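PDB 1F1E: histone fold protein from Methanopyrus kandleri, which probably packages DNA as an archaeal histone, carrying two histone-family sequences in one chain and pairing with a second copy of itself. Local coordinates for residues 10-16 and 78-83; 38-43 and 108-112; 45-50 and 62-66; 122-127 and 139-143. All coordinates share one frame; numbering follows the deposited sequence. Where two conformers were deposited one is given.

Contact 1 of 4, residues 10-16 and 78-83; sequences IERIFRQ and YDGELF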
loop_
_atom_site.group_PDB
_atom_site.type_symbol
_atom_site.label_atom_id
_atom_site.label_comp_id
_atom_site.label_asym_id
_atom_site.label_seq_id
_atom_site.Cartn_x
_atom_site.Cartn_y
_atom_site.Cartn_z
ATOM N N ILE A 10 -4.350 21.495 3.695
ATOM C CA ILE A 10 -3.467 20.568 2.969
ATOM C C ILE A 10 -2.051 21.105 2.881
ATOM O O ILE A 10 -1.082 20.417 3.204
ATOM C CB ILE A 10 -4.010 20.235 1.589
ATOM C CG1 ILE A 10 -5.381 19.504 1.687
ATOM C CG2 ILE A 10 -3.010 19.444 0.780
ATOM C CD1 ILE A 10 -6.010 19.370 0.312
ATOM N N GLU A 11 -1.940 22.368 2.448
ATOM C CA GLU A 11 -0.624 22.940 2.383
ATOM C C GLU A 11 0.101 23.045 3.711
ATOM O O GLU A 11 1.247 22.704 3.687
ATOM C CB GLU A 11 -0.764 24.379 1.808
ATOM C CG GLU A 11 0.613 24.951 1.554
ATOM C CD GLU A 11 0.611 26.347 1.014
ATOM O OE1 GLU A 11 -0.482 26.855 0.641
ATOM O OE2 GLU A 11 1.720 26.919 0.996
ATOM N N ARG A 12 -0.590 23.528 4.767
ATOM C CA ARG A 12 0.138 23.646 6.035
ATOM C C ARG A 12 0.660 22.277 6.514
ATOM O O ARG A 12 1.749 22.149 7.045
ATOM C CB ARG A 12 -0.671 24.318 7.145
ATOM C CG ARG A 12 -0.938 25.814 6.877
ATOM C CD ARG A 12 -1.614 26.403 8.125
ATOM N NE ARG A 12 -2.973 25.854 8.228
ATOM C CZ ARG A 12 -4.060 26.347 7.664
ATOM N NH1 ARG A 12 -4.053 27.446 6.912
ATOM N NH2 ARG A 12 -5.213 25.758 7.844
ATOM N N ILE A 13 -0.213 21.270 6.311
ATOM C CA ILE A 13 0.102 19.964 6.850
ATOM C C ILE A 13 1.283 19.416 6.066
ATOM O O ILE A 13 2.230 18.882 6.610
ATOM C CB ILE A 13 -1.113 19.074 6.870
ATOM C CG1 ILE A 13 -2.159 19.573 7.870
ATOM C CG2 ILE A 13 -0.768 17.638 7.153
ATOM C CD1 ILE A 13 -3.559 19.018 7.588
ATOM N N PHE A 14 1.203 19.489 4.742
ATOM C CA PHE A 14 2.342 19.011 3.933
ATOM C C PHE A 14 3.615 19.743 4.312
ATOM O O PHE A 14 4.693 19.163 4.442
ATOM C CB PHE A 14 2.000 19.253 2.475
ATOM C CG PHE A 14 3.017 18.737 1.507
ATOM C CD1 PHE A 14 3.984 19.544 0.989
ATOM C CD2 PHE A 14 3.000 17.395 1.129
ATOM C CE1 PHE A 14 4.931 19.089 0.084
ATOM C CE2 PHE A 14 3.946 16.932 0.269
ATOM C CZ PHE A 14 4.906 17.767 -0.258
ATOM N N ARG A 15 3.462 21.064 4.498
ATOM C CA ARG A 15 4.641 21.877 4.812
ATOM C C ARG A 15 5.245 21.551 6.163
ATOM O O ARG A 15 6.424 21.754 6.466
ATOM C CB ARG A 15 4.203 23.351 4.713
ATOM C CG ARG A 15 5.102 24.384 4.195
ATOM C CD ARG A 15 4.462 25.757 4.339
ATOM N NE ARG A 15 4.016 26.293 3.046
ATOM C CZ ARG A 15 4.889 26.796 2.169
ATOM N NH1 ARG A 15 4.462 27.282 1.014
ATOM N NH2 ARG A 15 6.190 26.810 2.431
ATOM N N GLN A 16 4.503 20.953 7.084
ATOM C CA GLN A 16 5.046 20.491 8.329
ATOM C C GLN A 16 6.168 19.500 8.101
ATOM O O GLN A 16 7.036 19.347 8.940
ATOM C CB GLN A 16 4.016 19.719 9.173
ATOM C CG GLN A 16 2.930 20.613 9.718
ATOM C CD GLN A 16 1.756 19.931 10.378
ATOM O OE1 GLN A 16 0.831 20.576 10.843
ATOM N NE2 GLN A 16 1.768 18.607 10.431
ATOM N N TYR A 78 1.103 11.635 16.215
ATOM C CA TYR A 78 0.972 12.856 15.431
ATOM C C TYR A 78 0.309 13.965 16.234
ATOM O O TYR A 78 -0.787 13.794 16.779
ATOM C CB TYR A 78 0.170 12.590 14.169
ATOM C CG TYR A 78 -0.076 13.797 13.320
ATOM C CD1 TYR A 78 0.896 14.230 12.421
ATOM C CD2 TYR A 78 -1.267 14.505 13.398
ATOM C CE1 TYR A 78 0.703 15.333 11.625
ATOM C CE2 TYR A 78 -1.500 15.634 12.611
ATOM C CZ TYR A 78 -0.501 16.025 11.725
ATOM O OH TYR A 78 -0.645 17.117 10.912
ATOM N N ASP A 79 0.959 15.150 16.243
ATOM C CA ASP A 79 0.428 16.244 16.987
ATOM C C ASP A 79 0.424 17.555 16.160
ATOM O O ASP A 79 0.345 18.624 16.729
ATOM C CB ASP A 79 1.202 16.526 18.275
ATOM N N GLY A 80 0.478 17.429 14.852
ATOM C CA GLY A 80 0.340 18.564 13.954
ATOM C C GLY A 80 -1.106 18.965 13.728
ATOM O O GLY A 80 -2.057 18.586 14.430
ATOM N N GLU A 81 -1.300 19.808 12.728
ATOM C CA GLU A 81 -2.615 20.248 12.308
ATOM C C GLU A 81 -3.485 19.082 11.853
ATOM O O GLU A 81 -3.063 18.159 11.148
ATOM C CB GLU A 81 -2.486 21.282 11.182
ATOM C CG GLU A 81 -3.888 21.870 10.927
ATOM C CD GLU A 81 -3.905 23.041 9.965
ATOM O OE1 GLU A 81 -2.806 23.544 9.749
ATOM O OE2 GLU A 81 -5.033 23.407 9.458
ATOM N N LEU A 82 -4.772 19.108 12.204
ATOM C CA LEU A 82 -5.756 18.118 11.803
ATOM C C LEU A 82 -6.870 18.776 10.999
ATOM O O LEU A 82 -7.092 19.989 11.145
ATOM C CB LEU A 82 -6.367 17.465 13.037
ATOM C CG LEU A 82 -5.431 16.604 13.881
ATOM C CD1 LEU A 82 -6.049 16.469 15.279
ATOM C CD2 LEU A 82 -5.129 15.303 13.161
ATOM N N PHE A 83 -7.472 17.993 10.137
ATOM C CA PHE A 83 -8.638 18.592 9.505
ATOM C C PHE A 83 -9.790 18.669 10.471
ATOM O O PHE A 83 -9.784 18.064 11.529
ATOM C CB PHE A 83 -8.950 17.683 8.319
ATOM C CG PHE A 83 -7.904 17.714 7.208
ATOM C CD1 PHE A 83 -7.684 18.846 6.453
ATOM C CD2 PHE A 83 -7.159 16.588 6.969
ATOM C CE1 PHE A 83 -6.744 18.861 5.439
ATOM C CE2 PHE A 83 -6.238 16.568 5.950
ATOM C CZ PHE A 83 -6.034 17.681 5.188
HETATM O O HOH W 1 -0.093 23.279 10.368
#
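R12 and E81 form a salt bridge at the outer side of this contact. The arginine presents its guanidinium side-on. R12 NE reaches E81 OE1 at 2.8 Å, and R12 NH2 reaches E81 OE2 at 2.9 Å. Both oxygens use their syn lone pairs, and the two planes are only 5° apart. E81 CG lies anti to the backbone N (chi1 -171°) and the chain stays extended, which carries the carboxylate out over the helix to R12.

Neutral hydrogen bonds gather round Q16. Q16 OE1 accepts E81 N at 2.9 Å, in the carbonyl plane. Q16 NE2 donates to Y78 OH at 2.9 Å and also to E117. Y78 OH in turn donates to E81 O at 2.6 Å, so this hydroxyl ties the loop to itself and to Q16. A water donates to both Q16 OE1 and E81 OE1. An alanine at E81 would remove the carboxylate and would probably leave R12 without its charged mate and the water without one acceptor.

The apolar part lies deeper. I13 CD1 sits over one face of the F83 ring, 3.9 Å from its centroid, a CH-pi contact. I10 CG1 packs at 4.0 Å from F83 CZ, while I13 crosses E81 at about a right angle, its CG1 3.7 Å from E81 CB.

Helix 7-15 is thus clamped by the linker between helices 60-70 and 85-94. I10 and F14 also pack on V35 and I31 of helix 25-51, and Y78 and F83 lean on C113 of helix 102-129.

Contact 2 of 4, residues 38-43 and 108-112; sequences MAEYVA and YNKLI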
loop_
_atom_site.group_PDB
_atom_site.type_symbol
_atom_site.label_atom_id
_atom_site.label_comp_id
_atom_site.label_asym_id
_atom_site.label_seq_id
_atom_site.Cartn_x
_atom_site.Cartn_y
_atom_site.Cartn_z
HETATM N N MSE A 38 -6.056 10.597 -1.845
HETATM C CA MSE A 38 -5.511 9.737 -0.805
HETATM C C MSE A 38 -6.459 9.606 0.366
HETATM O O MSE A 38 -6.657 8.515 0.873
HETATM C CB MSE A 38 -4.148 10.244 -0.349
HETATM C CG MSE A 38 -3.544 9.427 0.733
HETATM SE SE MSE A 38 -3.994 9.908 2.420
HETATM C CE MSE A 38 -3.245 11.509 2.592
ATOM N N ALA A 39 -7.044 10.690 0.809
ATOM C CA ALA A 39 -7.979 10.628 1.919
ATOM C C ALA A 39 -9.141 9.721 1.589
ATOM O O ALA A 39 -9.610 8.935 2.432
ATOM C CB ALA A 39 -8.455 12.016 2.320
ATOM N N GLU A 40 -9.654 9.808 0.349
ATOM C CA GLU A 40 -10.761 8.962 -0.064
ATOM C C GLU A 40 -10.349 7.507 -0.133
ATOM O O GLU A 40 -11.105 6.626 0.285
ATOM C CB GLU A 40 -11.306 9.509 -1.393
ATOM C CG GLU A 40 -12.443 8.694 -1.927
ATOM C CD GLU A 40 -13.291 9.393 -2.963
ATOM O OE1 GLU A 40 -12.936 10.479 -3.372
ATOM O OE2 GLU A 40 -14.314 8.820 -3.288
ATOM N N TYR A 41 -9.180 7.240 -0.662
ATOM C CA TYR A 41 -8.632 5.925 -0.738
ATOM C C TYR A 41 -8.541 5.296 0.656
ATOM O O TYR A 41 -8.898 4.166 0.898
ATOM C CB TYR A 41 -7.256 5.994 -1.438
ATOM C CG TYR A 41 -6.417 4.773 -1.136
ATOM C CD1 TYR A 41 -6.538 3.547 -1.751
ATOM C CD2 TYR A 41 -5.418 4.873 -0.195
ATOM C CE1 TYR A 41 -5.716 2.509 -1.401
ATOM C CE2 TYR A 41 -4.578 3.836 0.180
ATOM C CZ TYR A 41 -4.751 2.633 -0.461
ATOM O OH TYR A 41 -3.920 1.578 -0.106
ATOM N N VAL A 42 -8.037 6.090 1.618
ATOM C CA VAL A 42 -7.875 5.633 2.985
ATOM C C VAL A 42 -9.237 5.386 3.602
ATOM O O VAL A 42 -9.446 4.402 4.289
ATOM C CB VAL A 42 -7.051 6.580 3.837
ATOM C CG1 VAL A 42 -7.010 6.121 5.266
ATOM C CG2 VAL A 42 -5.617 6.651 3.282
ATOM N N ALA A 43 -10.203 6.203 3.346
ATOM C CA ALA A 43 -11.554 6.006 3.889
ATOM C C ALA A 43 -12.201 4.742 3.306
ATOM O O ALA A 43 -12.826 3.936 4.040
ATOM C CB ALA A 43 -12.370 7.236 3.607
ATOM N N TYR A 108 -8.342 8.210 12.001
ATOM C CA TYR A 108 -8.360 8.439 10.544
ATOM C C TYR A 108 -7.769 9.801 10.206
ATOM O O TYR A 108 -6.943 9.944 9.282
ATOM C CB TYR A 108 -9.799 8.332 10.080
ATOM C CG TYR A 108 -9.929 8.776 8.635
ATOM C CD1 TYR A 108 -9.445 8.015 7.589
ATOM C CD2 TYR A 108 -10.496 9.967 8.321
ATOM C CE1 TYR A 108 -9.582 8.473 6.299
ATOM C CE2 TYR A 108 -10.639 10.457 7.043
ATOM C CZ TYR A 108 -10.150 9.676 6.008
ATOM O OH TYR A 108 -10.288 10.149 4.762
ATOM N N ASN A 109 -8.178 10.834 10.974
ATOM C CA ASN A 109 -7.624 12.159 10.771
ATOM C C ASN A 109 -6.110 12.175 10.979
ATOM O O ASN A 109 -5.386 12.675 10.090
ATOM C CB ASN A 109 -8.335 13.110 11.744
ATOM C CG ASN A 109 -8.407 14.530 11.277
ATOM O OD1 ASN A 109 -7.863 14.950 10.278
ATOM N ND2 ASN A 109 -9.155 15.289 12.088
ATOM N N LYS A 110 -5.633 11.596 12.065
ATOM C CA LYS A 110 -4.168 11.538 12.249
ATOM C C LYS A 110 -3.489 10.765 11.156
ATOM O O LYS A 110 -2.414 11.142 10.717
ATOM C CB LYS A 110 -3.874 10.866 13.609
ATOM C CG LYS A 110 -4.172 11.780 14.777
ATOM C CD LYS A 110 -3.653 10.939 16.217
ATOM N N LEU A 111 -4.104 9.705 10.651
ATOM C CA LEU A 111 -3.500 8.941 9.581
ATOM C C LEU A 111 -3.371 9.788 8.329
ATOM O O LEU A 111 -2.310 9.775 7.714
ATOM C CB LEU A 111 -4.361 7.707 9.343
ATOM C CG LEU A 111 -3.946 6.736 8.236
ATOM C CD1 LEU A 111 -2.479 6.325 8.356
ATOM C CD2 LEU A 111 -4.835 5.509 8.180
ATOM N N ILE A 112 -4.418 10.429 7.860
ATOM C CA ILE A 112 -4.301 11.145 6.608
ATOM C C ILE A 112 -3.400 12.350 6.782
ATOM O O ILE A 112 -2.695 12.744 5.857
ATOM C CB ILE A 112 -5.685 11.481 6.009
ATOM C CG1 ILE A 112 -6.531 12.435 6.813
ATOM C CG2 ILE A 112 -6.446 10.207 5.689
ATOM C CD1 ILE A 112 -7.786 12.912 6.109
#
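Y108 swings CG anti to its backbone nitrogen (chi1 171°), which sends the ring across to A39 and V42. I112 places CG1 between its own backbone N and carbonyl carbon. That turns CG2 toward M38 and V42, while CD1 reaches A39.

Y108 OH donates to A39 O at 2.7 Å. The hydroxyl sits well above the plane of that carbonyl, by 47°, away from the usual lone-pair direction. A43 N already uses the same oxygen through its helical bond, at 2.9 Å, and arrives from the opposite face. One buried carbonyl is therefore gripped by two donors, and the tyrosine hydroxyl is satisfied inside the core.

The rest is apolar. V42 CG1 meets the ring at its edge, 3.6 Å from Y108 CE1, and also touches L111 CD2 at 3.7 Å. A39 CB lies 4.0 Å from I112 CD1. The small A39 lets the backbones come close here. M38, a selenomethionine with two conformers, has SE near I112 CG2 in one of them, so this contact is less certain.

L63 of helix 60-70 and I91 and L92 of helix 85-94 also pack on Y108. The axes of the two short segments approach to 10.5 Å with 136° between their directions. Two long helices, 25-51 and 102-129, crossing in roughly opposed directions are the centre of the histone handshake. In this protein both helices belong to one chain.

Contact 3 of 4, residues 45-50 and 62-66; sequences AAKSVL and HLKAL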
loop_
_atom_site.group_PDB
_atom_site.type_symbol
_atom_site.label_atom_id
_atom_site.label_comp_id
_atom_site.label_asym_id
_atom_site.label_seq_id
_atom_site.Cartn_x
_atom_site.Cartn_y
_atom_site.Cartn_z
ATOM N N ALA A 45 -10.532 2.235 2.204
ATOM C CA ALA A 45 -9.788 1.117 2.826
ATOM C C ALA A 45 -10.269 0.823 4.210
ATOM O O ALA A 45 -10.407 -0.346 4.571
ATOM C CB ALA A 45 -8.318 1.479 2.825
ATOM N N ALA A 46 -10.569 1.876 4.972
ATOM C CA ALA A 46 -11.164 1.726 6.278
ATOM C C ALA A 46 -12.489 0.979 6.182
ATOM O O ALA A 46 -12.675 0.094 7.026
ATOM C CB ALA A 46 -11.363 3.101 6.896
ATOM N N LYS A 47 -13.307 1.288 5.195
ATOM C CA LYS A 47 -14.546 0.525 5.045
ATOM C C LYS A 47 -14.230 -0.948 4.748
ATOM O O LYS A 47 -14.858 -1.851 5.326
ATOM C CB LYS A 47 -15.409 1.138 3.963
ATOM C CG LYS A 47 -16.658 0.388 3.564
ATOM C CD LYS A 47 -17.705 0.265 4.664
ATOM C CE LYS A 47 -19.011 -0.248 4.046
ATOM N NZ LYS A 47 -19.941 -0.544 5.164
ATOM N N SER A 48 -13.268 -1.213 3.868
ATOM C CA SER A 48 -12.875 -2.573 3.533
ATOM C C SER A 48 -12.438 -3.301 4.800
ATOM O O SER A 48 -12.876 -4.465 4.986
ATOM C CB SER A 48 -11.754 -2.585 2.515
ATOM O OG SER A 48 -12.182 -2.035 1.282
ATOM N N VAL A 49 -11.631 -2.701 5.653
ATOM C CA VAL A 49 -11.158 -3.353 6.879
ATOM C C VAL A 49 -12.323 -3.552 7.824
ATOM O O VAL A 49 -12.392 -4.622 8.466
ATOM C CB VAL A 49 -9.991 -2.553 7.462
ATOM C CG1 VAL A 49 -9.591 -3.085 8.823
ATOM C CG2 VAL A 49 -8.838 -2.556 6.457
ATOM N N LEU A 50 -13.279 -2.616 7.907
ATOM C CA LEU A 50 -14.489 -2.861 8.720
ATOM C C LEU A 50 -15.524 -3.771 8.084
ATOM O O LEU A 50 -16.161 -4.616 8.769
ATOM C CB LEU A 50 -15.071 -1.480 9.086
ATOM C CG LEU A 50 -16.472 -1.511 9.690
ATOM C CD1 LEU A 50 -16.426 -1.890 11.161
ATOM C CD2 LEU A 50 -17.149 -0.161 9.491
ATOM N N HIS A 62 -9.429 -0.483 13.452
ATOM C CA HIS A 62 -9.448 -0.576 12.005
ATOM C C HIS A 62 -8.453 0.371 11.318
ATOM O O HIS A 62 -7.800 -0.026 10.326
ATOM C CB HIS A 62 -10.864 -0.245 11.516
ATOM C CG HIS A 62 -11.766 -1.214 12.199
ATOM N ND1 HIS A 62 -13.012 -0.843 12.534
ATOM C CD2 HIS A 62 -11.664 -2.478 12.610
ATOM C CE1 HIS A 62 -13.679 -1.805 13.133
ATOM N NE2 HIS A 62 -12.847 -2.876 13.202
ATOM N N LEU A 63 -8.334 1.580 11.870
ATOM C CA LEU A 63 -7.391 2.494 11.260
ATOM C C LEU A 63 -5.956 2.137 11.624
ATOM O O LEU A 63 -5.063 2.367 10.821
ATOM C CB LEU A 63 -7.701 3.911 11.728
ATOM C CG LEU A 63 -8.940 4.623 11.226
ATOM C CD1 LEU A 63 -9.052 4.528 9.715
ATOM C CD2 LEU A 63 -10.183 4.137 11.916
ATOM N N LYS A 64 -5.783 1.530 12.805
ATOM C CA LYS A 64 -4.447 1.069 13.136
ATOM C C LYS A 64 -3.976 -0.000 12.167
ATOM O O LYS A 64 -2.814 -0.028 11.698
ATOM C CB LYS A 64 -4.487 0.606 14.588
ATOM N N ALA A 65 -4.885 -0.891 11.799
ATOM C CA ALA A 65 -4.515 -1.863 10.762
ATOM C C ALA A 65 -4.138 -1.186 9.458
ATOM O O ALA A 65 -3.146 -1.600 8.874
ATOM C CB ALA A 65 -5.648 -2.852 10.538
ATOM N N LEU A 66 -4.810 -0.150 9.002
ATOM C CA LEU A 66 -4.470 0.476 7.750
ATOM C C LEU A 66 -3.109 1.153 7.865
ATOM O O LEU A 66 -2.318 1.154 6.940
ATOM C CB LEU A 66 -5.453 1.567 7.286
ATOM C CG LEU A 66 -6.819 1.270 6.731
ATOM C CD1 LEU A 66 -7.509 2.562 6.387
ATOM C CD2 LEU A 66 -6.695 0.316 5.539
#
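A45 and L66 open this contact between helices 25-51 and 60-70, the long and last helices of a histone fold, with strand 57-58 between them. The two segments run at 116° to each other, their axes 9.2 Å apart at closest approach. Each touching residue is buried.

A45 CB presses on L66 CD2 at 3.4 Å, a crowded spot for two methyl carbons. The other branch of the leucine, L66 CD1, lies 3.4 Å from A46 N and also touches A46 CB. L66 CG is set beside its own backbone N (chi1 -74°), and the straight chi2 then spreads the two methyls over A45 and A46. A46 CB also meets L63 CD1 at 3.9 Å. The small alanines allow L66 to reach the helix backbone.

One turn on, V49 points at the partner helix and uses both branches. V49 CG2 slides along L66, 3.7 Å from its CD2. V49 CG1 lies over the first turn of the segment, 3.9 Å from H62 O, and reaches the methyl of A65 more loosely.

L58 of strand 57-58 backs A46 and L50, and L63 and L66 continue onto helix 102-129. V69 of the second subunit packs on A45, and A52 of the second subunit on H62. This end of the fold therefore faces the other copy.

L50 closes the row against the H62 ring. Both residues were modelled in two conformers, so their closest distance is doubtful. In one pairing L50 CB lies over one face of the imidazole, 4.1 Å from H62 ND1.

Contact 4 of 4, residues 122-127 and 139-143; sequences KAAEYA and DVEKA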
loop_
_atom_site.group_PDB
_atom_site.type_symbol
_atom_site.label_atom_id
_atom_site.label_comp_id
_atom_site.label_asym_id
_atom_site.label_seq_id
_atom_site.Cartn_x
_atom_site.Cartn_y
_atom_site.Cartn_z
ATOM N N LYS A 122 9.249 13.105 2.397
ATOM C CA LYS A 122 9.816 12.393 1.300
ATOM C C LYS A 122 10.123 13.333 0.131
ATOM O O LYS A 122 11.174 13.233 -0.516
ATOM C CB LYS A 122 8.866 11.252 0.868
ATOM C CG LYS A 122 9.546 10.293 -0.148
ATOM C CD LYS A 122 10.670 9.521 0.499
ATOM C CE LYS A 122 11.360 8.490 -0.359
ATOM N NZ LYS A 122 12.461 7.981 0.535
ATOM N N ALA A 123 9.174 14.244 -0.150
ATOM C CA ALA A 123 9.423 15.223 -1.213
ATOM C C ALA A 123 10.657 16.079 -0.888
ATOM O O ALA A 123 11.418 16.410 -1.790
ATOM C CB ALA A 123 8.158 16.068 -1.398
ATOM N N ALA A 124 10.824 16.445 0.379
ATOM C CA ALA A 124 11.948 17.246 0.848
ATOM C C ALA A 124 13.234 16.481 0.573
ATOM O O ALA A 124 14.256 17.029 0.099
ATOM C CB ALA A 124 11.796 17.667 2.286
ATOM N N GLU A 125 13.173 15.182 0.804
ATOM C CA GLU A 125 14.332 14.347 0.564
ATOM C C GLU A 125 14.716 14.358 -0.908
ATOM O O GLU A 125 15.898 14.424 -1.274
ATOM C CB GLU A 125 14.034 12.931 1.097
ATOM C CG GLU A 125 15.071 11.914 0.653
ATOM C CD GLU A 125 14.772 10.516 1.156
ATOM O OE1 GLU A 125 13.713 10.176 1.711
ATOM O OE2 GLU A 125 15.711 9.712 0.951
ATOM N N TYR A 126 13.732 14.334 -1.798
ATOM C CA TYR A 126 14.057 14.417 -3.232
ATOM C C TYR A 126 14.601 15.781 -3.618
ATOM O O TYR A 126 15.512 15.879 -4.454
ATOM C CB TYR A 126 12.852 14.041 -4.048
ATOM C CG TYR A 126 12.530 12.548 -4.095
ATOM C CD1 TYR A 126 13.528 11.628 -4.519
ATOM C CD2 TYR A 126 11.322 12.044 -3.716
ATOM C CE1 TYR A 126 13.190 10.273 -4.537
ATOM C CE2 TYR A 126 11.004 10.693 -3.755
ATOM C CZ TYR A 126 11.956 9.803 -4.167
ATOM O OH TYR A 126 11.666 8.475 -4.217
ATOM N N ALA A 127 14.071 16.851 -3.003
ATOM C CA ALA A 127 14.662 18.147 -3.317
ATOM C C ALA A 127 16.107 18.211 -2.862
ATOM O O ALA A 127 16.980 18.770 -3.530
ATOM C CB ALA A 127 13.847 19.201 -2.614
ATOM N N ASP A 139 9.323 16.590 -7.150
ATOM C CA ASP A 139 9.646 15.920 -5.891
ATOM C C ASP A 139 8.443 15.279 -5.266
ATOM O O ASP A 139 8.466 14.214 -4.677
ATOM C CB ASP A 139 10.156 17.025 -4.946
ATOM C CG ASP A 139 11.409 17.716 -5.462
ATOM O OD1 ASP A 139 12.249 17.023 -6.077
ATOM O OD2 ASP A 139 11.460 18.953 -5.218
ATOM N N VAL A 140 7.311 15.997 -5.383
ATOM C CA VAL A 140 6.058 15.491 -4.877
ATOM C C VAL A 140 5.583 14.301 -5.680
ATOM O O VAL A 140 5.150 13.281 -5.097
ATOM C CB VAL A 140 4.924 16.534 -4.830
ATOM C CG1 VAL A 140 3.729 15.930 -4.085
ATOM C CG2 VAL A 140 5.377 17.814 -4.176
ATOM N N GLU A 141 5.686 14.368 -7.008
ATOM C CA GLU A 141 5.312 13.249 -7.838
ATOM C C GLU A 141 6.100 11.981 -7.518
ATOM O O GLU A 141 5.542 10.886 -7.369
ATOM C CB GLU A 141 5.547 13.614 -9.326
ATOM C CG GLU A 141 4.576 14.622 -9.891
ATOM C CD GLU A 141 5.000 15.260 -11.189
ATOM O OE1 GLU A 141 4.286 16.149 -11.644
ATOM O OE2 GLU A 141 6.079 14.911 -11.747
ATOM N N LYS A 142 7.395 12.163 -7.326
ATOM C CA LYS A 142 8.242 11.012 -6.990
ATOM C C LYS A 142 7.931 10.453 -5.611
ATOM O O LYS A 142 7.882 9.242 -5.378
ATOM C CB LYS A 142 9.718 11.453 -7.028
ATOM C CG LYS A 142 10.442 11.638 -8.335
ATOM C CD LYS A 142 11.848 12.145 -7.994
ATOM C CE LYS A 142 12.833 12.429 -9.103
ATOM N NZ LYS A 142 14.176 12.808 -8.539
ATOM N N ALA A 143 7.649 11.406 -4.660
ATOM C CA ALA A 143 7.247 10.967 -3.341
ATOM C C ALA A 143 5.955 10.153 -3.333
ATOM O O ALA A 143 5.840 9.121 -2.647
ATOM C CB ALA A 143 7.125 12.163 -2.405
HETATM O O HOH W 2 15.557 14.446 -6.618
#
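D139 OD2 is gripped by the guanidinium of R132, in a salt bridge, and by the backbone N of Q136. It also rests against the methyl of A127, with OD2 3.5 Å from A127 CB. D139 CG is set beside its backbone N (chi1 -61°), which brings the carboxylate to A127 of helix 102-129. D139 CB touches A123 O at 3.5 Å. The buried charge is thus held by the loop that joins the two helices.

Y126 covers the outer side. K142 CB lies over one face of its ring, 3.9 Å from the centroid and 22° off the normal, a CH-pi contact. K142 has two conformers. In one, the extended chain carries on across the ring, with K142 CD 3.9 Å from Y126 CD1, and a water accepts from K142 NZ and donates to Y126 O. Replacing Y126 by an alanine would take the ring away and would probably open a gap beside A143 and free the K142 chain to turn.

Alanines make the close approach possible. A123 and D139 have their CA atoms 4.7 Å apart. A143 CB rests against A123 N, at 3.7 Å, and K122 CG. Further out, K122 NZ makes a salt bridge to E125 OE1 at 2.8 Å.

V140 packs mainly on helix 25-51, and V140 CG2 also brushes A123 CB. The two short segments run at 124°. With helix 85-94 before them, helix 102-129, strand 134-135 and helix 137-147 form a histone fold. Its loop arginine paired with an aspartate of the last helix is a familiar feature of that fold.

In the fold
Contacts 3 and 4 lie on opposite sides of the chain's centre, their own centres 27 Å apart. Each packs a long helix on a shorter one, one in each histone-family half of the chain. Contact 2 joins the two long helices, 25-51 and 102-129. It shares the first with contact 3, about 10 Å away between centres, and the second with contact 4. Contact 1 touches contact 2 where F83 O meets N109 ND2, and contact 4 where F14 meets A123 and V140. Along the chain, contacts 1 and 2 interleave, both span contact 3, and contact 4 follows. The chain thus builds a histone-like pair alone, with contact 3 turned to the second subunit.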